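Local coordinates for imelysin-like protein (Psychrobacter arcticus, PDB 3PF0), which is of unknown function but belongs to the imelysin-like family (peptidase family M75) and is a putative metalloendopeptidase, at residues 76-81 with 192-197. Sequence-based numbering, arbitrary orientation.
Sequences LLHDLA and ASSALG
Ser193 OG, buried and hydrogen-bonded to the carbonyl of Val189 one turn earlier in its own helix, with a second, weak bond to Met190 O, presses against the backbone of His78, 3.3 Å from His78 CA. This is a close antiparallel helix-helix contact in an all-helical fold: segment 76-81 of helix 48-84 and segment 192-197 of helix 183-214 run at 152° with their axes 8.6 Å apart. The CA atoms of His78 and Ser193 come within 5.2 Å, a closeness consistent with the small serine on the facing helix. With chi1 at 53°, the hydroxyl of Ser193 sits between its own backbone N and carbonyl carbon, a placement consistent with its bonds back to the preceding turn. No hydrogen bond links the two segments directly. Polar bonds between the helices involve residues just beyond the segments: the imidazole ND1 of His78 is bonded to Met190 O, and Ser193 O to Ser74 OG. CG of His78 lies anti to the backbone N (chi1 175°), which carries the ring across to helix 183-214. There Ser193 OG approaches the ring edge near its plane, 3.6 Å from ND1, while Ser194 CB approaches obliquely, 3.5 Å from the same nitrogen. With a leucine in place of His78 the bond from ND1 to Met190 O is gone, which would probably weaken the polar tie between the helices. On the buried side, Leu77 also reaches Leu105 of helix 92-112 and Leu171 of helix 167-176, so the pair is joined to further helices of the bundle. Toward the facing segment Leu77 makes a van der Waals contact through one methyl, CD2, 4.1 Å from Ser193 CB.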
loop_
_atom_site.group_PDB
_atom_site.type_symbol
_atom_site.label_atom_id
_atom_site.label_comp_id
_atom_site.label_asym_id
_atom_site.label_seq_id
_atom_site.Cartn_x
_atom_site.Cartn_y
_atom_site.Cartn_z
ATOM N N LEU A 76 6.958 15.897 3.113
ATOM C CA LEU A 76 6.557 16.988 2.218
ATOM C C LEU A 76 5.128 17.454 2.549
ATOM O O LEU A 76 4.883 18.664 2.529
ATOM C CB LEU A 76 6.702 16.643 0.719
ATOM C CG LEU A 76 6.258 17.755 -0.303
ATOM C CD1 LEU A 76 6.943 19.115 -0.043
ATOM C CD2 LEU A 76 6.463 17.309 -1.725
ATOM N N LEU A 77 4.214 16.522 2.915
ATOM C CA LEU A 77 2.852 16.889 3.299
ATOM C C LEU A 77 2.894 17.739 4.563
ATOM O O LEU A 77 2.255 18.790 4.600
ATOM C CB LEU A 77 1.938 15.651 3.496
ATOM C CG LEU A 77 0.450 15.938 3.862
ATOM C CD1 LEU A 77 -0.264 16.781 2.776
ATOM C CD2 LEU A 77 -0.310 14.655 4.141
ATOM N N HIS A 78 3.677 17.297 5.588
ATOM C CA HIS A 78 3.827 18.031 6.840
ATOM C C HIS A 78 4.383 19.442 6.586
ATOM O O HIS A 78 3.832 20.417 7.094
ATOM C CB HIS A 78 4.729 17.281 7.858
ATOM C CG HIS A 78 4.966 18.102 9.089
ATOM N ND1 HIS A 78 4.036 18.130 10.127
ATOM C CD2 HIS A 78 5.923 19.027 9.338
ATOM C CE1 HIS A 78 4.493 19.025 10.993
ATOM N NE2 HIS A 78 5.627 19.588 10.564
ATOM N N ASP A 79 5.473 19.542 5.831
ATOM C CA ASP A 79 6.140 20.815 5.575
ATOM C C ASP A 79 5.227 21.799 4.827
ATOM O O ASP A 79 5.212 22.982 5.191
ATOM C CB ASP A 79 7.454 20.620 4.826
ATOM C CG ASP A 79 8.350 21.827 4.954
ATOM O OD1 ASP A 79 8.938 22.013 6.031
ATOM O OD2 ASP A 79 8.378 22.639 4.022
ATOM N N LEU A 80 4.436 21.306 3.837
ATOM C CA LEU A 80 3.498 22.148 3.100
ATOM C C LEU A 80 2.394 22.658 4.011
ATOM O O LEU A 80 2.082 23.853 3.959
ATOM C CB LEU A 80 2.901 21.427 1.878
ATOM C CG LEU A 80 3.808 21.371 0.658
ATOM C CD1 LEU A 80 3.168 20.566 -0.444
ATOM C CD2 LEU A 80 4.172 22.773 0.161
ATOM N N ALA A 81 1.840 21.769 4.882
ATOM C CA ALA A 81 0.811 22.112 5.871
ATOM C C ALA A 81 1.361 23.128 6.878
ATOM O O ALA A 81 0.701 24.118 7.158
ATOM C CB ALA A 81 0.327 20.854 6.593
ATOM N N ALA A 192 -1.067 14.937 12.432
ATOM C CA ALA A 192 -1.223 13.617 11.833
ATOM C C ALA A 192 -0.135 13.310 10.821
ATOM O O ALA A 192 0.389 12.213 10.856
ATOM C CB ALA A 192 -2.606 13.465 11.212
ATOM N N SER A 193 0.244 14.262 9.951
ATOM C CA SER A 193 1.310 14.033 8.967
ATOM C C SER A 193 2.689 13.888 9.677
ATOM O O SER A 193 3.490 13.024 9.295
ATOM C CB SER A 193 1.321 15.125 7.896
ATOM O OG SER A 193 1.376 16.425 8.457
ATOM N N SER A 194 2.912 14.643 10.770
ATOM C CA SER A 194 4.131 14.537 11.586
ATOM C C SER A 194 4.205 13.173 12.290
ATOM O O SER A 194 5.263 12.537 12.269
ATOM C CB SER A 194 4.189 15.653 12.624
ATOM O OG SER A 194 5.264 15.484 13.536
ATOM N N ALA A 195 3.085 12.721 12.913
ATOM C CA ALA A 195 3.041 11.422 13.589
ATOM C C ALA A 195 3.255 10.304 12.575
ATOM O O ALA A 195 3.968 9.349 12.865
ATOM C CB ALA A 195 1.719 11.239 14.322
ATOM N N LEU A 196 2.694 10.470 11.360
ATOM C CA LEU A 196 2.836 9.519 10.259
ATOM C C LEU A 196 4.302 9.439 9.812
ATOM O O LEU A 196 4.839 8.337 9.716
ATOM C CB LEU A 196 1.922 9.927 9.101
ATOM C CG LEU A 196 1.757 8.958 7.946
ATOM C CD1 LEU A 196 1.411 7.579 8.435
ATOM C CD2 LEU A 196 0.659 9.440 7.033
ATOM N N GLY A 197 4.940 10.594 9.629
ATOM C CA GLY A 197 6.357 10.698 9.273
ATOM C C GLY A 197 7.274 9.950 10.222
ATOM O O GLY A 197 8.124 9.172 9.779
#